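Local coordinates for protein gamma-glutamyltranspeptidase (Streptomyces lincolnensis, PDB 6J3A) that probably acts on gamma-glutamyl or related substrates, being an LmbA-like homologue of gamma-glutamyltranspeptidase that belongs to the N-terminal nucleophile (Ntn) hydrolase clan, at residues G33-Y37 against D428-V434; T101-A105 against R240-T244; F112-L117 against A212-W216; P275-G279 against R478-T484. One frame throughout, in Å; residues are numbered along the deposited sequence.

Contact 1 (G33-Y37 against D428-V434); sequences GGNAY and DRWGNMV
An N-capped helix start sits on the tip of a beta hairpin, joining the helical layer to one beta layer of the alpha-beta-beta-alpha Ntn-hydrolase sandwich. D428-G431 is a type I turn with G431 at positive phi (92°), a G1 bulge, closed by G431 N to D428 O (2.9 Å) and D428 N to N432 O (3.1 Å). G33 (phi 90°) is the C-prime residue of the Schellman motif ending helix 20-31. After G34 the chain runs extended through N35 into helix 36-50, placing A36 CA 5.2 Å from D428 CA. N35, chi1 p, caps the helix: OD1 accepts Y37 N at 2.8 Å and also D38 N, while ND2 reaches H122 O. The first-turn A36 N instead donates to D428 OD2 (2.9 Å, 153°). This carboxylate, chi1 p, also takes N432 ND2 on OD2 (2.9 Å) and N432 N on OD1 (2.8 Å); N432 OD1 accepts from A68 N. Apolar contacts run from A36 CB to V434 CG1 (4.3 Å) and Y37 CE1 to V434 CB (3.7 Å), and the W430 edge meets G34 O (CZ3, 3.7 Å). With chi1 m, Y37 reaches the strand, its OH donating to M433 O at 3.0 Å.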
loop_
_atom_site.group_PDB
_atom_site.type_symbol
_atom_site.label_atom_id
_atom_site.label_comp_id
_atom_site.label_asym_id
_atom_site.label_seq_id
_atom_site.Cartn_x
_atom_site.Cartn_y
_atom_site.Cartn_z
ATOM N N GLY A 33 19.422 7.251 3.508
ATOM C CA GLY A 33 20.588 7.324 2.626
ATOM C C GLY A 33 21.238 5.989 2.316
ATOM O O GLY A 33 22.281 5.948 1.677
ATOM N N GLY A 34 20.630 4.892 2.751
ATOM C CA GLY A 34 21.172 3.566 2.473
ATOM C C GLY A 34 20.798 3.119 1.076
ATOM O O GLY A 34 20.041 3.802 0.389
ATOM N N ASN A 35 21.329 1.966 0.669
ATOM C CA ASN A 35 21.096 1.422 -0.673
ATOM C C ASN A 35 20.170 0.216 -0.604
ATOM O O ASN A 35 19.711 -0.134 0.477
ATOM C CB ASN A 35 22.432 1.133 -1.392
ATOM C CG ASN A 35 23.234 0.007 -0.763
ATOM O OD1 ASN A 35 22.690 -0.944 -0.212
ATOM N ND2 ASN A 35 24.549 0.108 -0.872
ATOM N N ALA A 36 19.894 -0.408 -1.748
ATOM C CA ALA A 36 18.950 -1.536 -1.820
ATOM C C ALA A 36 19.363 -2.716 -0.946
ATOM O O ALA A 36 18.521 -3.467 -0.455
ATOM C CB ALA A 36 18.769 -1.993 -3.262
ATOM N N TYR A 37 20.669 -2.859 -0.758
ATOM C CA TYR A 37 21.238 -3.971 -0.012
ATOM C C TYR A 37 21.128 -3.709 1.485
ATOM O O TYR A 37 20.627 -4.570 2.207
ATOM C CB TYR A 37 22.669 -4.269 -0.504
ATOM C CG TYR A 37 22.668 -4.378 -2.017
ATOM C CD1 TYR A 37 21.880 -5.331 -2.664
ATOM C CD2 TYR A 37 23.353 -3.461 -2.806
ATOM C CE1 TYR A 37 21.820 -5.398 -4.047
ATOM C CE2 TYR A 37 23.301 -3.523 -4.191
ATOM C CZ TYR A 37 22.530 -4.494 -4.805
ATOM O OH TYR A 37 22.482 -4.558 -6.178
ATOM N N ASP A 428 16.750 0.813 -5.653
ATOM C CA ASP A 428 17.101 2.120 -5.069
ATOM C C ASP A 428 17.297 3.211 -6.146
ATOM O O ASP A 428 17.177 2.942 -7.350
ATOM C CB ASP A 428 18.315 1.988 -4.131
ATOM C CG ASP A 428 19.588 1.561 -4.845
ATOM O OD1 ASP A 428 19.687 1.681 -6.082
ATOM O OD2 ASP A 428 20.514 1.098 -4.154
ATOM N N ARG A 429 17.594 4.431 -5.693
ATOM C CA ARG A 429 17.732 5.614 -6.561
ATOM C C ARG A 429 18.886 5.507 -7.571
ATOM O O ARG A 429 18.856 6.146 -8.628
ATOM C CB ARG A 429 17.883 6.890 -5.713
ATOM C CG ARG A 429 19.236 7.052 -5.035
ATOM C CD ARG A 429 19.257 8.179 -4.016
ATOM N NE ARG A 429 18.973 9.486 -4.609
ATOM C CZ ARG A 429 19.082 10.654 -3.973
ATOM N NH1 ARG A 429 18.780 11.784 -4.613
ATOM N NH2 ARG A 429 19.487 10.708 -2.703
ATOM N N TRP A 430 19.891 4.704 -7.231
ATOM C CA TRP A 430 20.995 4.415 -8.136
ATOM C C TRP A 430 20.684 3.285 -9.121
ATOM O O TRP A 430 21.465 3.037 -10.026
ATOM C CB TRP A 430 22.258 4.085 -7.344
ATOM C CG TRP A 430 22.641 5.165 -6.417
ATOM C CD1 TRP A 430 23.374 6.274 -6.709
ATOM C CD2 TRP A 430 22.304 5.255 -5.030
ATOM N NE1 TRP A 430 23.514 7.056 -5.590
ATOM C CE2 TRP A 430 22.873 6.452 -4.541
ATOM C CE3 TRP A 430 21.582 4.438 -4.150
ATOM C CZ2 TRP A 430 22.745 6.853 -3.202
ATOM C CZ3 TRP A 430 21.445 4.836 -2.823
ATOM C CH2 TRP A 430 22.029 6.034 -2.360
ATOM N N GLY A 431 19.555 2.610 -8.951
ATOM C CA GLY A 431 19.162 1.523 -9.847
ATOM C C GLY A 431 19.606 0.127 -9.436
ATOM O O GLY A 431 19.341 -0.834 -10.156
ATOM N N ASN A 432 20.269 -0.005 -8.284
ATOM C CA ASN A 432 20.638 -1.326 -7.750
ATOM C C ASN A 432 19.341 -2.093 -7.480
ATOM O O ASN A 432 18.357 -1.503 -7.041
ATOM C CB ASN A 432 21.435 -1.199 -6.446
ATOM C CG ASN A 432 22.721 -0.388 -6.600
ATOM O OD1 ASN A 432 23.524 -0.659 -7.481
ATOM N ND2 ASN A 432 22.922 0.601 -5.727
ATOM N N MET A 433 19.323 -3.385 -7.772
ATOM C CA MET A 433 18.177 -4.223 -7.432
ATOM C C MET A 433 18.621 -5.409 -6.614
ATOM O O MET A 433 19.793 -5.812 -6.661
ATOM C CB MET A 433 17.457 -4.725 -8.672
ATOM C CG MET A 433 17.072 -3.623 -9.632
ATOM S SD MET A 433 16.253 -4.281 -11.089
ATOM C CE MET A 433 14.569 -4.253 -10.523
ATOM N N VAL A 434 17.663 -5.961 -5.872
ATOM C CA VAL A 434 17.866 -7.164 -5.067
ATOM C C VAL A 434 16.536 -7.943 -4.972
ATOM O O VAL A 434 15.468 -7.347 -4.915
ATOM C CB VAL A 434 18.465 -6.805 -3.689
ATOM C CG1 VAL A 434 17.465 -6.077 -2.810
ATOM C CG2 VAL A 434 19.011 -8.032 -2.996
#

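Contact 2 (T101-A105 against R240-T244)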
loop_
_atom_site.group_PDB
_atom_site.type_symbol
_atom_site.label_atom_id
_atom_site.label_comp_id
_atom_site.label_asym_id
_atom_site.label_seq_id
_atom_site.Cartn_x
_atom_site.Cartn_y
_atom_site.Cartn_z
ATOM N N THR A 101 10.152 -32.340 11.042
ATOM C CA THR A 101 10.510 -31.542 12.209
ATOM C C THR A 101 11.779 -32.036 12.886
ATOM O O THR A 101 12.334 -33.067 12.528
ATOM C CB THR A 101 9.365 -31.589 13.213
ATOM O OG1 THR A 101 9.116 -32.951 13.572
ATOM C CG2 THR A 101 8.090 -30.986 12.596
ATOM N N GLY A 102 12.247 -31.281 13.865
ATOM C CA GLY A 102 13.326 -31.749 14.718
ATOM C C GLY A 102 14.694 -31.447 14.142
ATOM O O GLY A 102 14.787 -30.982 13.013
ATOM N N PRO A 103 15.764 -31.710 14.923
ATOM C CA PRO A 103 17.131 -31.333 14.578
ATOM C C PRO A 103 17.789 -32.200 13.499
ATOM O O PRO A 103 18.824 -31.793 12.973
ATOM C CB PRO A 103 17.877 -31.447 15.911
ATOM C CG PRO A 103 17.145 -32.495 16.653
ATOM C CD PRO A 103 15.713 -32.407 16.220
ATOM N N LEU A 104 17.209 -33.359 13.168
ATOM C CA LEU A 104 17.684 -34.150 12.011
ATOM C C LEU A 104 17.389 -33.472 10.664
ATOM O O LEU A 104 18.084 -33.725 9.688
ATOM C CB LEU A 104 17.092 -35.570 11.988
ATOM C CG LEU A 104 17.591 -36.597 13.008
ATOM C CD1 LEU A 104 16.691 -37.822 12.949
ATOM C CD2 LEU A 104 19.037 -36.983 12.747
ATOM N N ALA A 105 16.357 -32.636 10.617
ATOM C CA ALA A 105 15.985 -31.903 9.398
ATOM C C ALA A 105 16.775 -30.600 9.195
ATOM O O ALA A 105 16.786 -30.046 8.094
ATOM C CB ALA A 105 14.486 -31.628 9.392
ATOM N N ARG A 240 12.097 -39.250 19.947
ATOM C CA ARG A 240 13.026 -38.166 20.179
ATOM C C ARG A 240 14.307 -38.507 19.444
ATOM O O ARG A 240 14.923 -39.544 19.697
ATOM C CB ARG A 240 13.258 -37.928 21.670
ATOM C CG ARG A 240 12.006 -37.403 22.349
ATOM C CD ARG A 240 12.181 -37.020 23.816
ATOM N NE ARG A 240 10.862 -37.013 24.460
ATOM C CZ ARG A 240 10.301 -38.034 25.113
ATOM N NH1 ARG A 240 10.934 -39.192 25.307
ATOM N NH2 ARG A 240 9.080 -37.882 25.599
ATOM N N HIS A 241 14.674 -37.656 18.493
ATOM C CA HIS A 241 15.922 -37.827 17.764
ATOM C C HIS A 241 16.867 -36.690 18.096
ATOM O O HIS A 241 16.467 -35.659 18.654
ATOM C CB HIS A 241 15.670 -37.940 16.266
ATOM C CG HIS A 241 14.990 -39.216 15.875
ATOM N ND1 HIS A 241 15.576 -40.452 16.049
ATOM C CD2 HIS A 241 13.772 -39.455 15.334
ATOM C CE1 HIS A 241 14.754 -41.393 15.621
ATOM N NE2 HIS A 241 13.654 -40.814 15.179
ATOM N N THR A 242 18.129 -36.916 17.767
ATOM C CA THR A 242 19.183 -35.955 17.994
ATOM C C THR A 242 19.784 -35.564 16.634
ATOM O O THR A 242 19.705 -36.316 15.661
ATOM C CB THR A 242 20.232 -36.532 18.967
ATOM O OG1 THR A 242 20.991 -35.464 19.533
ATOM C CG2 THR A 242 21.178 -37.539 18.290
ATOM N N GLY A 243 20.366 -34.376 16.572
ATOM C CA GLY A 243 20.965 -33.874 15.340
ATOM C C GLY A 243 22.448 -34.182 15.301
ATOM O O GLY A 243 23.113 -34.195 16.340
ATOM N N THR A 244 22.961 -34.419 14.095
ATOM C CA THR A 244 24.378 -34.735 13.881
ATOM C C THR A 244 25.220 -33.480 13.728
ATOM O O THR A 244 26.442 -33.570 13.647
ATOM C CB THR A 244 24.595 -35.585 12.612
ATOM O OG1 THR A 244 24.216 -34.834 11.448
ATOM C CG2 THR A 244 23.787 -36.873 12.669
#
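A type I beta turn, G102 to A105, presses its two corner residues against the chain leaving strand 240-241, so that the loop between helices 87-92 and 111-122 is joined to the small antiparallel strand pair 233-234/240-241. The turn is loosely closed: A105 N to G102 O measures 3.3 Å, a weak bond. No hydrogen bond joins the segments, and the 239 Å² they bury comes mainly from L104, P103 and H241. P103 lies over the backbone, with CG 3.8 Å from H241 O, 4.0 Å from T242 C and 3.7 Å from G243 N; its CA is 4.7 Å from that of G243. This closeness depends on G243 having no side chain, since an ideally placed CB would come within 3.0 Å of P103 O, a clash. H241 points its CB toward the turn, while its backbone pairs with T233 and that of G243 bonds to A229. L104, the most covered residue, adopts an mt rotamer that sends both methyls across: CD1 lies 3.5 Å from H241 CB, and the tightest approach of the contact is L104 CD2 to T242 O at 3.1 Å.

Contact 3 (F112-L117 against A212-W216)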
loop_
_atom_site.group_PDB
_atom_site.type_symbol
_atom_site.label_atom_id
_atom_site.label_comp_id
_atom_site.label_asym_id
_atom_site.label_seq_id
_atom_site.Cartn_x
_atom_site.Cartn_y
_atom_site.Cartn_z
ATOM N N PHE A 112 21.976 -16.062 7.982
ATOM C CA PHE A 112 22.689 -15.020 8.694
ATOM C C PHE A 112 23.966 -14.597 7.980
ATOM O O PHE A 112 24.168 -13.412 7.718
ATOM C CB PHE A 112 23.031 -15.417 10.118
ATOM C CG PHE A 112 23.705 -14.311 10.877
ATOM C CD1 PHE A 112 22.961 -13.301 11.453
ATOM C CD2 PHE A 112 25.089 -14.252 10.965
ATOM C CE1 PHE A 112 23.584 -12.261 12.130
ATOM C CE2 PHE A 112 25.720 -13.222 11.643
ATOM C CZ PHE A 112 24.965 -12.220 12.222
ATOM N N ASP A 113 24.823 -15.566 7.680
ATOM C CA ASP A 113 26.099 -15.265 7.022
ATOM C C ASP A 113 25.890 -14.593 5.660
ATOM O O ASP A 113 26.640 -13.688 5.291
ATOM C CB ASP A 113 26.961 -16.516 6.856
ATOM C CG ASP A 113 28.418 -16.178 6.586
ATOM O OD1 ASP A 113 29.095 -15.660 7.510
ATOM O OD2 ASP A 113 28.892 -16.406 5.445
ATOM N N ALA A 114 24.864 -15.039 4.936
ATOM C CA ALA A 114 24.487 -14.448 3.661
ATOM C C ALA A 114 24.157 -12.965 3.766
ATOM O O ALA A 114 24.659 -12.172 2.982
ATOM C CB ALA A 114 23.317 -15.204 3.053
ATOM N N TRP A 115 23.323 -12.591 4.732
ATOM C CA TRP A 115 22.975 -11.178 4.939
ATOM C C TRP A 115 24.180 -10.361 5.411
ATOM O O TRP A 115 24.284 -9.167 5.109
ATOM C CB TRP A 115 21.825 -11.034 5.948
ATOM C CG TRP A 115 20.506 -11.568 5.464
ATOM C CD1 TRP A 115 19.753 -12.557 6.039
ATOM C CD2 TRP A 115 19.781 -11.138 4.306
ATOM N NE1 TRP A 115 18.602 -12.769 5.310
ATOM C CE2 TRP A 115 18.599 -11.913 4.240
ATOM C CE3 TRP A 115 20.013 -10.172 3.321
ATOM C CZ2 TRP A 115 17.656 -11.749 3.233
ATOM C CZ3 TRP A 115 19.070 -10.008 2.316
ATOM C CH2 TRP A 115 17.906 -10.797 2.279
ATOM N N MET A 116 25.076 -11.002 6.157
ATOM C CA MET A 116 26.297 -10.351 6.609
ATOM C C MET A 116 27.206 -10.097 5.427
ATOM O O MET A 116 27.821 -9.046 5.344
ATOM C CB MET A 116 27.039 -11.199 7.650
ATOM C CG MET A 116 26.426 -11.233 9.040
ATOM S SD MET A 116 25.891 -9.642 9.693
ATOM C CE MET A 116 24.162 -9.691 9.229
ATOM N N LEU A 117 27.299 -11.073 4.526
ATOM C CA LEU A 117 28.111 -10.913 3.319
ATOM C C LEU A 117 27.581 -9.780 2.458
ATOM O O LEU A 117 28.347 -8.935 1.992
ATOM C CB LEU A 117 28.161 -12.196 2.476
ATOM C CG LEU A 117 29.446 -13.033 2.493
ATOM C CD1 LEU A 117 29.355 -14.095 1.413
ATOM C CD2 LEU A 117 30.724 -12.234 2.281
ATOM N N ALA A 212 30.845 -10.196 13.585
ATOM C CA ALA A 212 29.496 -10.752 13.744
ATOM C C ALA A 212 29.317 -12.106 13.053
ATOM O O ALA A 212 28.593 -12.971 13.549
ATOM C CB ALA A 212 28.462 -9.772 13.225
ATOM N N ARG A 213 29.960 -12.281 11.902
ATOM C CA ARG A 213 29.931 -13.565 11.208
ATOM C C ARG A 213 30.532 -14.660 12.089
ATOM O O ARG A 213 30.013 -15.768 12.139
ATOM C CB ARG A 213 30.689 -13.496 9.889
ATOM C CG ARG A 213 30.109 -12.525 8.878
ATOM C CD ARG A 213 30.969 -12.505 7.634
ATOM N NE ARG A 213 30.818 -13.739 6.869
ATOM C CZ ARG A 213 31.632 -14.143 5.899
ATOM N NH1 ARG A 213 32.700 -13.424 5.547
ATOM N NH2 ARG A 213 31.384 -15.289 5.273
ATOM N N GLU A 214 31.610 -14.317 12.789
ATOM C CA GLU A 214 32.291 -15.239 13.693
ATOM C C GLU A 214 31.549 -15.504 14.998
ATOM O O GLU A 214 31.679 -16.590 15.568
ATOM C CB GLU A 214 33.702 -14.735 13.990
ATOM C CG GLU A 214 34.607 -14.727 12.763
ATOM C CD GLU A 214 34.778 -16.101 12.115
ATOM O OE1 GLU A 214 34.922 -16.145 10.873
ATOM O OE2 GLU A 214 34.759 -17.131 12.837
ATOM N N VAL A 215 30.790 -14.523 15.475
ATOM C CA VAL A 215 29.912 -14.723 16.631
ATOM C C VAL A 215 28.812 -15.743 16.318
ATOM O O VAL A 215 28.516 -16.610 17.141
ATOM C CB VAL A 215 29.313 -13.390 17.112
ATOM C CG1 VAL A 215 28.229 -13.610 18.161
ATOM C CG2 VAL A 215 30.417 -12.519 17.694
ATOM N N TRP A 216 28.219 -15.640 15.134
ATOM C CA TRP A 216 27.259 -16.640 14.674
ATOM C C TRP A 216 27.917 -18.011 14.503
ATOM O O TRP A 216 27.325 -19.040 14.830
ATOM C CB TRP A 216 26.606 -16.225 13.348
ATOM C CG TRP A 216 25.551 -17.206 12.927
ATOM C CD1 TRP A 216 25.752 -18.404 12.303
ATOM C CD2 TRP A 216 24.141 -17.106 13.151
ATOM N NE1 TRP A 216 24.558 -19.050 12.114
ATOM C CE2 TRP A 216 23.550 -18.273 12.619
ATOM C CE3 TRP A 216 23.317 -16.140 13.732
ATOM C CZ2 TRP A 216 22.169 -18.502 12.654
ATOM C CZ3 TRP A 216 21.940 -16.371 13.769
ATOM C CH2 TRP A 216 21.383 -17.548 13.230
HETATM O O HOH W 1 28.112 -16.822 9.952
#
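This is a buried antiparallel helix-helix contact on the helical side of the chain, in which helix 205-217 packs against helix 111-122: the short axes approach to 9.9 Å at 176°. Two side-chain layers support it. In the first, F112 and W216, both chi1 t, bring their rings near parallel (9°) but slid apart, with the F112 ring centroid 4.7 Å from that of the W216 six-membered ring. The overlap is made instead by F112 CB, 3.6 Å from that W216 centroid and 11° off its normal, a CH-pi contact. Helix 111-122 belongs to a helical layer of the Ntn-hydrolase sandwich: W115 on its far side meets V61 and I63 of the sheet, and F112 and M116 touch F45 of helix 36-50. The second layer is a bidentate salt bridge, R213 NE to D113 OD1 and R213 NH2 to D113 OD2, each 2.7 Å. L117 CD2 covers one guanidinium face, 4.0 Å from R213 NH1, which also pairs with E210. Water 1 donates to D113 OD1 (2.9 Å) and R213 O (3.1 Å).

Contact 4 (P275-G279 against R478-T484); sequences PWSQG and RPRTTLT
Two irregular loops run side by side here and are tied by one parallel beta bridge, S277 to T481, near the middle of the Ntn-hydrolase fold. R478-T481 run extended (psi 102 to 161°), and T482 turns helical (-75/-16). CA registers are W276-R480 5.2 Å, S277-T481 4.6 Å, Q278-T482 5.5 Å and, past that turn, G279-T484 5.0 Å. L483, its CB pointing away from 275-279, packs on T421, which follows the unmodelled 384-420 and probably corresponds to the threonine freed by autocleavage in gamma-glutamyltranspeptidases; 478-484 itself resembles the family's substrate-pocket loop. P275 leads into W276, at helical angles (-63/-20). W276 O accepts T481 N (3.1 Å, 166°) and receives a CA-H...O contact from R480 CA (3.5 Å). With chi1 p and chi2 -94°, its indole lies flat against the R478 guanidinium: R478 CZ is 3.5 Å from the W276 five-membered-ring centroid, planes at 22°, a cation-pi stack. W276 NE1 and R478 NH1, two donors 3.2 Å apart, are not bonded to each other; each pairs with E258, and R478 NH2 with D322. S277, extended (-100/173), places its CA 3.3 Å from T481 O; its OG, chi1 p, caps the turn into helix 280-288 by accepting G279 N at 2.8 Å. Q278 N donates to T481 O (2.9 Å, 145°), completing the parallel pattern. G279 CA closes on T484 OG1 at 3.2 Å, the hydroxyl also bonded to K272 and D507.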
loop_
_atom_site.group_PDB
_atom_site.type_symbol
_atom_site.label_atom_id
_atom_site.label_comp_id
_atom_site.label_asym_id
_atom_site.label_seq_id
_atom_site.Cartn_x
_atom_site.Cartn_y
_atom_site.Cartn_z
ATOM N N PRO A 275 20.831 -25.002 -9.993
ATOM C CA PRO A 275 19.946 -26.173 -9.794
ATOM C C PRO A 275 20.029 -26.879 -8.434
ATOM O O PRO A 275 19.277 -27.831 -8.202
ATOM C CB PRO A 275 20.353 -27.120 -10.924
ATOM C CG PRO A 275 21.770 -26.759 -11.224
ATOM C CD PRO A 275 22.058 -25.367 -10.721
ATOM N N TRP A 276 20.921 -26.423 -7.550
ATOM C CA TRP A 276 20.793 -26.700 -6.100
ATOM C C TRP A 276 19.506 -26.081 -5.494
ATOM O O TRP A 276 19.070 -26.477 -4.409
ATOM C CB TRP A 276 22.041 -26.246 -5.307
ATOM C CG TRP A 276 22.391 -24.808 -5.500
ATOM C CD1 TRP A 276 23.280 -24.311 -6.398
ATOM C CD2 TRP A 276 21.848 -23.677 -4.801
ATOM N NE1 TRP A 276 23.329 -22.937 -6.315
ATOM C CE2 TRP A 276 22.461 -22.521 -5.341
ATOM C CE3 TRP A 276 20.908 -23.523 -3.768
ATOM C CZ2 TRP A 276 22.170 -21.227 -4.884
ATOM C CZ3 TRP A 276 20.612 -22.226 -3.311
ATOM C CH2 TRP A 276 21.247 -21.101 -3.870
ATOM N N SER A 277 18.933 -25.088 -6.176
ATOM C CA SER A 277 17.563 -24.656 -5.936
ATOM C C SER A 277 16.651 -25.257 -7.007
ATOM O O SER A 277 17.129 -25.844 -7.967
ATOM C CB SER A 277 17.490 -23.131 -5.975
ATOM O OG SER A 277 17.509 -22.654 -7.314
ATOM N N GLN A 278 15.341 -25.081 -6.861
ATOM C CA GLN A 278 14.409 -25.352 -7.974
ATOM C C GLN A 278 14.419 -24.248 -9.046
ATOM O O GLN A 278 13.691 -24.351 -10.044
ATOM C CB GLN A 278 12.967 -25.545 -7.470
ATOM C CG GLN A 278 12.285 -24.291 -6.903
ATOM C CD GLN A 278 10.781 -24.447 -6.686
ATOM O OE1 GLN A 278 10.225 -23.858 -5.767
ATOM N NE2 GLN A 278 10.114 -25.217 -7.545
ATOM N N GLY A 279 15.210 -23.195 -8.832
ATOM C CA GLY A 279 15.224 -22.003 -9.690
ATOM C C GLY A 279 15.111 -22.261 -11.177
ATOM O O GLY A 279 14.221 -21.716 -11.850
ATOM N N ARG A 478 24.093 -28.955 -0.256
ATOM C CA ARG A 478 22.809 -28.300 -0.021
ATOM C C ARG A 478 21.685 -29.247 -0.349
ATOM O O ARG A 478 21.774 -29.994 -1.316
ATOM C CB ARG A 478 22.585 -27.073 -0.895
ATOM C CG ARG A 478 23.577 -25.943 -0.711
ATOM C CD ARG A 478 24.628 -26.022 -1.785
ATOM N NE ARG A 478 24.890 -24.753 -2.432
ATOM C CZ ARG A 478 25.384 -24.614 -3.664
ATOM N NH1 ARG A 478 25.579 -23.401 -4.145
ATOM N NH2 ARG A 478 25.671 -25.660 -4.435
ATOM N N PRO A 479 20.600 -29.191 0.427
ATOM C CA PRO A 479 19.416 -29.867 -0.065
ATOM C C PRO A 479 18.849 -29.113 -1.265
ATOM O O PRO A 479 19.143 -27.920 -1.481
ATOM C CB PRO A 479 18.452 -29.787 1.118
ATOM C CG PRO A 479 18.851 -28.549 1.833
ATOM C CD PRO A 479 20.329 -28.405 1.643
ATOM N N ARG A 480 18.036 -29.817 -2.031
ATOM C CA ARG A 480 17.369 -29.226 -3.169
ATOM C C ARG A 480 16.259 -28.307 -2.667
ATOM O O ARG A 480 15.187 -28.769 -2.282
ATOM C CB ARG A 480 16.826 -30.320 -4.071
ATOM C CG ARG A 480 16.516 -29.861 -5.473
ATOM C CD ARG A 480 15.031 -29.889 -5.705
ATOM N NE ARG A 480 14.542 -31.251 -5.887
ATOM C CZ ARG A 480 13.338 -31.697 -5.524
ATOM N NH1 ARG A 480 13.024 -32.965 -5.770
ATOM N NH2 ARG A 480 12.451 -30.908 -4.901
ATOM N N THR A 481 16.524 -27.003 -2.689
ATOM C CA THR A 481 15.716 -26.019 -1.945
ATOM C C THR A 481 14.637 -25.375 -2.825
ATOM O O THR A 481 14.878 -25.109 -4.013
ATOM C CB THR A 481 16.627 -24.963 -1.266
ATOM O OG1 THR A 481 15.868 -24.183 -0.340
ATOM C CG2 THR A 481 17.319 -24.043 -2.264
ATOM N N THR A 482 13.450 -25.151 -2.250
ATOM C CA THR A 482 12.329 -24.528 -2.988
ATOM C C THR A 482 12.481 -23.012 -3.199
ATOM O O THR A 482 11.807 -22.431 -4.048
ATOM C CB THR A 482 10.969 -24.789 -2.317
ATOM O OG1 THR A 482 11.067 -24.536 -0.910
ATOM C CG2 THR A 482 10.531 -26.220 -2.564
ATOM N N LEU A 483 13.384 -22.400 -2.436
ATOM C CA LEU A 483 13.579 -20.955 -2.409
ATOM C C LEU A 483 14.185 -20.476 -3.717
ATOM O O LEU A 483 15.276 -20.901 -4.091
ATOM C CB LEU A 483 14.495 -20.578 -1.244
ATOM C CG LEU A 483 14.151 -21.231 0.110
ATOM C CD1 LEU A 483 15.004 -20.611 1.206
ATOM C CD2 LEU A 483 12.655 -21.178 0.441
ATOM N N THR A 484 13.484 -19.567 -4.390
ATOM C CA THR A 484 13.801 -19.236 -5.758
ATOM C C THR A 484 13.375 -17.823 -6.160
ATOM O O THR A 484 12.341 -17.628 -6.812
ATOM C CB THR A 484 13.231 -20.297 -6.724
ATOM O OG1 THR A 484 13.497 -19.892 -8.066
ATOM C CG2 THR A 484 11.724 -20.529 -6.519
#

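All four contacts are largely buried, but contact 4 is the most central, about 9 Å from the chain's centre against 19 to 22 Å for the others. Contacts 1 and 3 serve the same helical layer: contact 1 starts helix 36-50, on which side chains of contact 3 also rest, and their nearest atoms are about 6 Å apart. Contacts 1 and 2 lie on opposite sides of the centre, centres about 40 Å apart. Chemistry follows place: capping and carboxylate bonds at a helix start in contact 1, purely van der Waals turn packing in contact 2, ring and salt-bridge layers between helices in contact 3, and backbone pairing with cation-pi in contact 4. Along the sequence, contacts 1 and 4 interleave.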